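Side-chain contacts in citrate synthase (Thermotoga maritima, PDB 2P2W), which probably catalyses the condensation of oxaloacetate with acetyl-CoA and water to give citrate and CoA, a step of the tricarboxylic acid cycle: residues F122-I125 with L126-Y130; S303-L306 with F307-G311; F312-N315 with M316-A319. All coordinates share one frame; numbering follows the deposited sequence.

Interaction 1: residues F122-I125 with L126-Y130; sequences FPTI and LAYYY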
ATOM      1  N   PHE A 122       3.530   7.810 -16.023  1.00 18.49           N
ATOM      2  CA  PHE A 122       4.577   7.801 -14.993  1.00 18.83           C
ATOM      3  C   PHE A 122       5.759   8.740 -15.295  1.00 18.77           C
ATOM      4  O   PHE A 122       6.135   9.561 -14.459  1.00 18.99           O
ATOM      5  CB  PHE A 122       5.113   6.374 -14.784  1.00 18.94           C
ATOM      6  CG  PHE A 122       4.612   5.698 -13.527  1.00 20.29           C
ATOM      7  CD1 PHE A 122       3.252   5.472 -13.328  1.00 22.17           C
ATOM      8  CD2 PHE A 122       5.510   5.254 -12.558  1.00 22.17           C
ATOM      9  CE1 PHE A 122       2.795   4.808 -12.178  1.00 21.39           C
ATOM     10  CE2 PHE A 122       5.061   4.590 -11.410  1.00 21.54           C
ATOM     11  CZ  PHE A 122       3.703   4.368 -11.222  1.00 19.80           C
ATOM     12  N   PRO A 123       6.362   8.628 -16.493  1.00 17.82           N
ATOM     13  CA  PRO A 123       7.500   9.489 -16.843  1.00 18.70           C
ATOM     14  C   PRO A 123       7.172  10.981 -16.861  1.00 17.02           C
ATOM     15  O   PRO A 123       8.024  11.819 -16.572  1.00 17.59           O
ATOM     16  CB  PRO A 123       7.913   8.976 -18.228  1.00 18.29           C
ATOM     17  CG  PRO A 123       7.496   7.536 -18.197  1.00 17.56           C
ATOM     18  CD  PRO A 123       6.134   7.622 -17.547  1.00 18.92           C
ATOM     19  N   THR A 124       5.937  11.308 -17.220  1.00 16.41           N
ATOM     20  CA  THR A 124       5.511  12.698 -17.275  1.00 16.61           C
ATOM     21  C   THR A 124       5.466  13.266 -15.861  1.00 18.05           C
ATOM     22  O   THR A 124       5.886  14.397 -15.622  1.00 18.44           O
ATOM     23  CB  THR A 124       4.125  12.820 -17.925  1.00 17.86           C
ATOM     24  OG1 THR A 124       4.169  12.229 -19.230  1.00 18.76           O
ATOM     25  CG2 THR A 124       3.717  14.287 -18.047  1.00 18.28           C
ATOM     26  N   ILE A 125       4.956  12.473 -14.925  1.00 18.39           N
ATOM     27  CA  ILE A 125       4.881  12.902 -13.532  1.00 17.61           C
ATOM     28  C   ILE A 125       6.287  13.204 -13.024  1.00 17.90           C
ATOM     29  O   ILE A 125       6.529  14.261 -12.440  1.00 17.06           O
ATOM     30  CB  ILE A 125       4.248  11.806 -12.638  1.00 18.27           C
ATOM     31  CG1 ILE A 125       2.757  11.671 -12.961  1.00 16.77           C
ATOM     32  CG2 ILE A 125       4.442  12.146 -11.161  1.00 17.07           C
ATOM     33  CD1 ILE A 125       2.089  10.489 -12.277  1.00 18.01           C
ATOM     34  N   LEU A 126       7.210  12.276 -13.259  1.00 17.94           N
ATOM     35  CA  LEU A 126       8.589  12.440 -12.812  1.00 19.07           C
ATOM     36  C   LEU A 126       9.304  13.599 -13.494  1.00 19.59           C
ATOM     37  O   LEU A 126       9.946  14.412 -12.832  1.00 19.67           O
ATOM     38  CB  LEU A 126       9.383  11.151 -13.049  1.00 18.71           C
ATOM     39  CG  LEU A 126       8.851   9.879 -12.384  1.00 18.11           C
ATOM     40  CD1 LEU A 126       9.824   8.731 -12.628  1.00 18.38           C
ATOM     41  CD2 LEU A 126       8.671  10.113 -10.889  1.00 18.36           C
ATOM     42  N   ALA A 127       9.199  13.674 -14.819  1.00 19.57           N
ATOM     43  CA  ALA A 127       9.864  14.737 -15.561  1.00 20.43           C
ATOM     44  C   ALA A 127       9.330  16.115 -15.176  1.00 21.14           C
ATOM     45  O   ALA A 127      10.107  17.044 -14.942  1.00 22.47           O
ATOM     46  CB  ALA A 127       9.708  14.504 -17.059  1.00 22.78           C
ATOM     47  N   TYR A 128       8.009  16.246 -15.100  1.00 19.84           N
ATOM     48  CA  TYR A 128       7.399  17.519 -14.731  1.00 20.37           C
ATOM     49  C   TYR A 128       7.842  17.990 -13.354  1.00 20.77           C
ATOM     50  O   TYR A 128       8.138  19.171 -13.164  1.00 21.02           O
ATOM     51  CB  TYR A 128       5.874  17.409 -14.736  1.00 20.72           C
ATOM     52  CG  TYR A 128       5.213  17.568 -16.093  1.00 20.81           C
ATOM     53  CD1 TYR A 128       5.954  17.535 -17.275  1.00 21.44           C
ATOM     54  CD2 TYR A 128       3.833  17.730 -16.187  1.00 22.48           C
ATOM     55  CE1 TYR A 128       5.327  17.661 -18.524  1.00 22.79           C
ATOM     56  CE2 TYR A 128       3.200  17.853 -17.417  1.00 23.02           C
ATOM     57  CZ  TYR A 128       3.948  17.817 -18.580  1.00 23.99           C
ATOM     58  OH  TYR A 128       3.305  17.928 -19.790  1.00 26.39           O
ATOM     59  N   TYR A 129       7.873  17.077 -12.386  1.00 19.37           N
ATOM     60  CA  TYR A 129       8.273  17.466 -11.040  1.00 20.08           C
ATOM     61  C   TYR A 129       9.749  17.842 -11.011  1.00 19.88           C
ATOM     62  O   TYR A 129      10.153  18.744 -10.281  1.00 20.78           O
ATOM     63  CB  TYR A 129       7.990  16.346 -10.033  1.00 20.86           C
ATOM     64  CG  TYR A 129       8.250  16.779  -8.610  1.00 21.29           C
ATOM     65  CD1 TYR A 129       7.301  17.528  -7.905  1.00 20.56           C
ATOM     66  CD2 TYR A 129       9.472  16.524  -7.998  1.00 21.92           C
ATOM     67  CE1 TYR A 129       7.576  18.019  -6.626  1.00 23.24           C
ATOM     68  CE2 TYR A 129       9.754  17.005  -6.721  1.00 22.97           C
ATOM     69  CZ  TYR A 129       8.806  17.753  -6.043  1.00 22.83           C
ATOM     70  OH  TYR A 129       9.098  18.231  -4.785  1.00 22.69           O
ATOM     71  N   TYR A 130      10.545  17.150 -11.812  1.00 20.20           N
ATOM     72  CA  TYR A 130      11.970  17.431 -11.896  1.00 21.63           C
ATOM     73  C   TYR A 130      12.186  18.863 -12.395  1.00 22.53           C
ATOM     74  O   TYR A 130      12.902  19.649 -11.766  1.00 23.21           O
ATOM     75  CB  TYR A 130      12.633  16.444 -12.851  1.00 22.24           C
ATOM     76  CG  TYR A 130      14.107  16.681 -13.061  1.00 23.48           C
ATOM     77  CD1 TYR A 130      15.017  16.504 -12.018  1.00 24.42           C
ATOM     78  CD2 TYR A 130      14.597  17.070 -14.308  1.00 25.37           C
ATOM     79  CE1 TYR A 130      16.382  16.706 -12.215  1.00 25.42           C
ATOM     80  CE2 TYR A 130      15.958  17.272 -14.514  1.00 25.11           C
ATOM     81  CZ  TYR A 130      16.844  17.088 -13.464  1.00 27.08           C
ATOM     82  OH  TYR A 130      18.189  17.291 -13.666  1.00 28.98           O
TER
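Leu126 N donates to Phe122 O at 3.2 Å and Ala127 N to Pro123 O at 2.8 Å, the first two of four successive i to i+4 bonds that tie 122-125 to 126-130 within helix 110-133. Tyr128 N to Thr124 O and Tyr129 N to Ile125 O complete the set, all four running at N-H...O angles of 158° or more. Pro123 has no N-H to give to the preceding turn, and the helix is kinked there, yet its carbonyl still accepts Ala127 N.

Among the side chains, the one specific meeting is between Thr124 and Tyr128, one turn apart and pointing the same way. The methyl CG2 of Thr124, anti to the backbone N (OG1 at chi1 -57°), sits over the centre of the Tyr128 ring, 3.6 Å from the ring centroid and 12° off its normal, which defines a CH-pi contact on the face. The other branch of Thr124, OG1, hydrogen-bonds Arg71 O, outside the two segments. Leu126 CG approaches Phe122 O to 3.4 Å, and Ala127 CB rests 3.2 Å from Pro123 O, both ordinary helix packing. With an alanine in place of Tyr128, the Thr124 methyl would probably lose the ring face it rests on, and a gap would be likely to open beside Arg140 and Pro141, which that side chain also touches.

The arrangement is that of a buried helix kinked at an internal proline: Leu126 and Pro123 pack on helix 317-337, Ile125 on helix 90-98, and Ala127 on helix 147-156. The contact thus divides its chemistry: the carbonyls of 122-125 are each taken by an amide four residues on, the threonine hydroxyl is satisfied by a carbonyl outside the helix, and the methyl and ring meet through dispersion in buried surroundings.

Interaction 2: residues S303-L306 with F307-G311; sequences SSVL and FEELG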
ATOM      1  N   SER A 303      22.125  -1.184 -11.039  1.00 18.68           N
ATOM      2  CA  SER A 303      21.119  -0.309 -11.628  1.00 19.03           C
ATOM      3  C   SER A 303      21.355   1.100 -11.083  1.00 17.65           C
ATOM      4  O   SER A 303      21.275   2.083 -11.824  1.00 18.52           O
ATOM      5  CB  SER A 303      19.702  -0.770 -11.269  1.00 18.71           C
ATOM      6  OG  SER A 303      19.439  -0.593  -9.890  1.00 17.67           O
ATOM      7  N   SER A 304      21.656   1.189  -9.790  1.00 17.78           N
ATOM      8  CA  SER A 304      21.904   2.482  -9.157  1.00 17.68           C
ATOM      9  C   SER A 304      23.111   3.179  -9.781  1.00 18.51           C
ATOM     10  O   SER A 304      23.075   4.383 -10.037  1.00 18.55           O
ATOM     11  CB  SER A 304      22.125   2.320  -7.646  1.00 19.67           C
ATOM     12  OG  SER A 304      23.308   1.597  -7.359  1.00 20.67           O
ATOM     13  N   VAL A 305      24.179   2.425 -10.033  1.00 16.87           N
ATOM     14  CA  VAL A 305      25.374   3.015 -10.637  1.00 17.16           C
ATOM     15  C   VAL A 305      25.063   3.507 -12.053  1.00 17.43           C
ATOM     16  O   VAL A 305      25.493   4.592 -12.450  1.00 18.53           O
ATOM     17  CB  VAL A 305      26.550   2.001 -10.667  1.00 17.18           C
ATOM     18  CG1 VAL A 305      27.746   2.605 -11.401  1.00 17.35           C
ATOM     19  CG2 VAL A 305      26.960   1.648  -9.235  1.00 16.47           C
ATOM     20  N   LEU A 306      24.302   2.723 -12.811  1.00 17.34           N
ATOM     21  CA  LEU A 306      23.944   3.132 -14.165  1.00 17.08           C
ATOM     22  C   LEU A 306      23.116   4.417 -14.140  1.00 17.74           C
ATOM     23  O   LEU A 306      23.402   5.359 -14.883  1.00 17.14           O
ATOM     24  CB  LEU A 306      23.156   2.029 -14.882  1.00 16.31           C
ATOM     25  CG  LEU A 306      22.666   2.392 -16.293  1.00 18.44           C
ATOM     26  CD1 LEU A 306      23.866   2.710 -17.175  1.00 18.37           C
ATOM     27  CD2 LEU A 306      21.853   1.248 -16.894  1.00 17.38           C
ATOM     28  N   PHE A 307      22.092   4.459 -13.289  1.00 17.95           N
ATOM     29  CA  PHE A 307      21.241   5.643 -13.203  1.00 18.16           C
ATOM     30  C   PHE A 307      22.060   6.879 -12.850  1.00 19.56           C
ATOM     31  O   PHE A 307      21.817   7.972 -13.371  1.00 19.08           O
ATOM     32  CB  PHE A 307      20.127   5.440 -12.168  1.00 19.46           C
ATOM     33  CG  PHE A 307      19.146   4.356 -12.534  1.00 18.60           C
ATOM     34  CD1 PHE A 307      18.884   4.054 -13.868  1.00 19.16           C
ATOM     35  CD2 PHE A 307      18.463   3.659 -11.544  1.00 18.53           C
ATOM     36  CE1 PHE A 307      17.951   3.072 -14.210  1.00 19.49           C
ATOM     37  CE2 PHE A 307      17.531   2.678 -11.877  1.00 18.84           C
ATOM     38  CZ  PHE A 307      17.275   2.386 -13.210  1.00 18.42           C
ATOM     39  N   GLU A 308      23.025   6.707 -11.955  1.00 18.12           N
ATOM     40  CA  GLU A 308      23.886   7.816 -11.560  1.00 18.50           C
ATOM     41  C   GLU A 308      24.686   8.294 -12.770  1.00 19.17           C
ATOM     42  O   GLU A 308      24.720   9.488 -13.072  1.00 18.70           O
ATOM     43  CB  GLU A 308      24.855   7.379 -10.455  1.00 19.78           C
ATOM     44  CG  GLU A 308      25.939   8.412 -10.136  1.00 20.87           C
ATOM     45  CD  GLU A 308      25.635   9.243  -8.898  1.00 23.89           C
ATOM     46  OE1 GLU A 308      24.461   9.286  -8.468  1.00 23.43           O
ATOM     47  OE2 GLU A 308      26.579   9.861  -8.360  1.00 23.11           O
ATOM     48  N   GLU A 309      25.330   7.357 -13.463  1.00 19.05           N
ATOM     49  CA  GLU A 309      26.150   7.713 -14.623  1.00 19.45           C
ATOM     50  C   GLU A 309      25.314   8.306 -15.761  1.00 21.49           C
ATOM     51  O   GLU A 309      25.817   9.040 -16.605  1.00 18.97           O
ATOM     52  CB  GLU A 309      26.931   6.482 -15.116  1.00 20.62           C
ATOM     53  CG  GLU A 309      27.956   5.931 -14.099  1.00 20.95           C
ATOM     54  CD  GLU A 309      28.969   6.983 -13.670  1.00 24.01           C
ATOM     55  OE1 GLU A 309      29.305   7.853 -14.463  1.00 22.97           O
ATOM     56  OE2 GLU A 309      29.452   6.887 -12.540  1.00 21.30           O
ATOM     57  N   LEU A 310      24.007   7.948 -15.800  1.00 20.15           N
ATOM     58  CA  LEU A 310      23.142   8.489 -16.859  1.00 21.84           C
ATOM     59  C   LEU A 310      22.649   9.900 -16.519  1.00 22.38           C
ATOM     60  O   LEU A 310      21.941  10.538 -17.291  1.00 24.18           O
ATOM     61  CB  LEU A 310      21.933   7.579 -17.036  1.00 21.69           C
ATOM     62  CG  LEU A 310      22.245   6.251 -17.702  1.00 22.69           C
ATOM     63  CD1 LEU A 310      20.958   5.430 -17.924  1.00 22.55           C
ATOM     64  CD2 LEU A 310      22.906   6.416 -19.078  1.00 23.14           C
ATOM     65  N   GLY A 311      22.963  10.356 -15.286  1.00 22.01           N
ATOM     66  CA  GLY A 311      22.649  11.750 -14.923  1.00 21.41           C
ATOM     67  C   GLY A 311      21.315  11.936 -14.137  1.00 22.45           C
ATOM     68  O   GLY A 311      20.854  13.063 -14.015  1.00 22.44           O
TER
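Leu306 and Leu310 make the tight apolar part of this helix end: Leu306 CG lies 3.8 Å from Leu310 CD1, the two side chains crossing obliquely. With its CG anti to the backbone N (chi1 177°), Leu306 reaches Leu310 CG by its CD1 branch as well. Their backbones are joined too, Leu310 N bonding Leu306 O at 2.8 Å, though at a bent 138°. Nearby, the Phe307 ring is laid against the backbone, and Ser303 O stands 3.1 Å above one face, offset toward the rim. That same oxygen accepts Phe307 N at 2.9 Å with an N-H...O angle of 169°, so one carbonyl meets both the amide and the ring of a single residue.

The other side is looser and more polar. Glu308 and Glu309 are partly exposed, and Val305 CG1 comes only to 4.3 Å from Glu309 CG. Glu308 forms a salt bridge with Arg314, and Glu309 OE2 a hydrogen bond with Ser274 OG. Gly311, at positive phi, sits in a Schellman motif that closes helix 299-309, with two bonds returning to the last turn, one of them Gly311 N to Glu308 O.

Ser303 is about 5 Å, side chain to side chain, from Asp300, a predicted active-site residue. Leu306 packs on helices 258-270 and 163-173, Phe307 and Leu310 against the latter, Ser304 on helix 214-225, and Val305 on helices 258-270, 214-225 and 275-289.

Interaction 3: residues F312-N315 with M316-A319; sequences FPRN and MFTA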
ATOM      1  N   PHE A 312      20.713  10.875 -13.605  1.00 20.71           N
ATOM      2  CA  PHE A 312      19.474  11.020 -12.847  1.00 21.33           C
ATOM      3  C   PHE A 312      19.727  11.275 -11.363  1.00 22.20           C
ATOM      4  O   PHE A 312      20.706  10.785 -10.801  1.00 21.62           O
ATOM      5  CB  PHE A 312      18.603   9.768 -12.990  1.00 21.16           C
ATOM      6  CG  PHE A 312      18.039   9.577 -14.365  1.00 20.02           C
ATOM      7  CD1 PHE A 312      16.824  10.156 -14.712  1.00 22.11           C
ATOM      8  CD2 PHE A 312      18.733   8.850 -15.324  1.00 22.01           C
ATOM      9  CE1 PHE A 312      16.305  10.016 -15.999  1.00 21.90           C
ATOM     10  CE2 PHE A 312      18.221   8.702 -16.620  1.00 22.79           C
ATOM     11  CZ  PHE A 312      17.005   9.288 -16.954  1.00 20.90           C
ATOM     12  N   PRO A 313      18.844  12.056 -10.712  1.00 22.50           N
ATOM     13  CA  PRO A 313      18.972  12.370  -9.284  1.00 22.74           C
ATOM     14  C   PRO A 313      18.802  11.087  -8.471  1.00 21.56           C
ATOM     15  O   PRO A 313      17.953  10.257  -8.792  1.00 19.50           O
ATOM     16  CB  PRO A 313      17.818  13.341  -9.028  1.00 23.16           C
ATOM     17  CG  PRO A 313      17.008  13.590 -10.258  1.00 24.18           C
ATOM     18  CD  PRO A 313      17.673  12.732 -11.295  1.00 22.16           C
ATOM     19  N   ARG A 314      19.594  10.934  -7.418  1.00 20.61           N
ATOM     20  CA  ARG A 314      19.536   9.742  -6.577  1.00 20.91           C
ATOM     21  C   ARG A 314      18.148   9.487  -5.971  1.00 21.24           C
ATOM     22  O   ARG A 314      17.725   8.353  -5.782  1.00 20.60           O
ATOM     23  CB  ARG A 314      20.593   9.872  -5.479  1.00 21.53           C
ATOM     24  CG  ARG A 314      22.005   9.868  -6.066  1.00 21.41           C
ATOM     25  CD  ARG A 314      23.104   9.846  -4.997  1.00 21.05           C
ATOM     26  NE  ARG A 314      24.413   9.704  -5.647  1.00 20.55           N
ATOM     27  CZ  ARG A 314      25.506   9.635  -4.868  1.00 20.18           C
ATOM     28  NH1 ARG A 314      25.396   9.700  -3.553  1.00 18.11           N
ATOM     29  NH2 ARG A 314      26.707   9.480  -5.435  1.00 20.74           N
ATOM     30  N   ASN A 315      17.436  10.577  -5.622  1.00 20.87           N
ATOM     31  CA  ASN A 315      16.128  10.373  -5.004  1.00 21.53           C
ATOM     32  C   ASN A 315      15.029  10.057  -6.030  1.00 20.40           C
ATOM     33  O   ASN A 315      13.838  10.053  -5.733  1.00 20.49           O
ATOM     34  CB  ASN A 315      15.774  11.580  -4.122  1.00 23.03           C
ATOM     35  CG  ASN A 315      15.435  12.783  -4.963  1.00 24.44           C
ATOM     36  OD1 ASN A 315      15.945  12.976  -6.062  1.00 25.39           O
ATOM     37  ND2 ASN A 315      14.565  13.637  -4.397  1.00 28.12           N
ATOM     38  N   MET A 316      15.470   9.804  -7.289  1.00 19.85           N
ATOM     39  CA  MET A 316      14.545   9.335  -8.319  1.00 19.20           C
ATOM     40  C   MET A 316      14.807   7.865  -8.712  1.00 18.83           C
ATOM     41  O   MET A 316      14.055   7.256  -9.471  1.00 18.21           O
ATOM     42  CB  MET A 316      14.662  10.241  -9.560  1.00 20.26           C
ATOM     43  CG  MET A 316      13.549   9.977 -10.581  1.00 21.21           C
ATOM     44  SD  MET A 316      13.887  10.700 -12.194  1.00 23.05           S
ATOM     45  CE  MET A 316      13.512  12.412 -11.786  1.00 21.97           C
ATOM     46  N   PHE A 317      15.937   7.310  -8.202  1.00 17.78           N
ATOM     47  CA  PHE A 317      16.304   5.929  -8.563  1.00 18.23           C
ATOM     48  C   PHE A 317      15.145   4.925  -8.314  1.00 18.50           C
ATOM     49  O   PHE A 317      14.833   4.101  -9.161  1.00 17.52           O
ATOM     50  CB  PHE A 317      17.523   5.505  -7.731  1.00 17.05           C
ATOM     51  CG  PHE A 317      18.811   6.132  -8.210  1.00 17.36           C
ATOM     52  CD1 PHE A 317      18.804   7.159  -9.148  1.00 16.56           C
ATOM     53  CD2 PHE A 317      20.015   5.707  -7.661  1.00 17.83           C
ATOM     54  CE1 PHE A 317      20.006   7.756  -9.531  1.00 18.40           C
ATOM     55  CE2 PHE A 317      21.212   6.311  -8.046  1.00 18.30           C
ATOM     56  CZ  PHE A 317      21.210   7.335  -8.980  1.00 18.49           C
ATOM     57  N   THR A 318      14.512   4.983  -7.144  1.00 18.14           N
ATOM     58  CA  THR A 318      13.422   4.057  -6.861  1.00 19.50           C
ATOM     59  C   THR A 318      12.237   4.330  -7.791  1.00 18.71           C
ATOM     60  O   THR A 318      11.523   3.408  -8.186  1.00 19.83           O
ATOM     61  CB  THR A 318      12.950   4.158  -5.387  1.00 21.44           C
ATOM     62  OG1 THR A 318      14.057   3.914  -4.513  1.00 25.43           O
ATOM     63  CG2 THR A 318      11.880   3.113  -5.102  1.00 23.97           C
ATOM     64  N   ALA A 319      12.033   5.596  -8.146  1.00 18.35           N
ATOM     65  CA  ALA A 319      10.931   5.957  -9.037  1.00 18.34           C
ATOM     66  C   ALA A 319      11.211   5.439 -10.450  1.00 17.69           C
ATOM     67  O   ALA A 319      10.283   5.132 -11.201  1.00 16.85           O
ATOM     68  CB  ALA A 319      10.736   7.471  -9.052  1.00 17.22           C
TER
HETATM   69  O   HOH W   1      12.890   7.603  -6.219  1.00 19.29           O
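Met316 N bonds Pro313 O at 2.9 Å and Phe317 N bonds Arg314 O at 3.2 Å, two i to i+3 links. The Phe317 ring lies against 312-314: Arg314 CA sits over its centre, 3.6 Å from the centroid and 14° off the normal, a CH-pi contact. Arg314 CG continues alongside, 3.9 Å from Phe317 CZ, while Phe312 O comes to the ring edge near its plane, 3.4 Å from Phe317 CE1. With CG anti to the carbonyl carbon (chi1 -75°), Phe317 directs this ring back along 312-314.

The consecutive i to i+3 bonds form the turns that lead into helix 317-337 after the loop from helix 299-309. A water joins the new helix to the loop, donating a hydrogen bond to Asn315 O and accepting one from Ala319 N at 2.9 Å.

On the Met316 side, SD approaches Phe312 CD1 at 3.9 Å in an oblique Met-aromatic contact, and the terminal CE of Met316 meets Pro313 CG at 4.0 Å. The Phe312 ring also packs edge-to-face with Phe156. The extended Arg314 chain carries its guanidinium to a salt bridge with Glu223.

How the interactions relate
Interaction 1 is wholly buried and lies within one helix, 110-133; interaction 2 is buried along its leucines and Phe307 but partly exposed at its glutamates; interaction 3, in the joint that follows, is only partly buried. Interactions 2 and 3 are consecutive and touch closely, through the Glu308-Arg314 salt bridge and Phe307 CB against the Phe317 ring. Interaction 1 meets interaction 3 by packing, as in Tyr130 on Pro313 and Leu126 on Ala319, and does not touch interaction 2. Regular i to i+4 bonds dominate the first two, whereas the third relies on shorter i to i+3 turns, the CH-pi contact of Arg314 CA on Phe317, a water and a sulfur-aromatic contact.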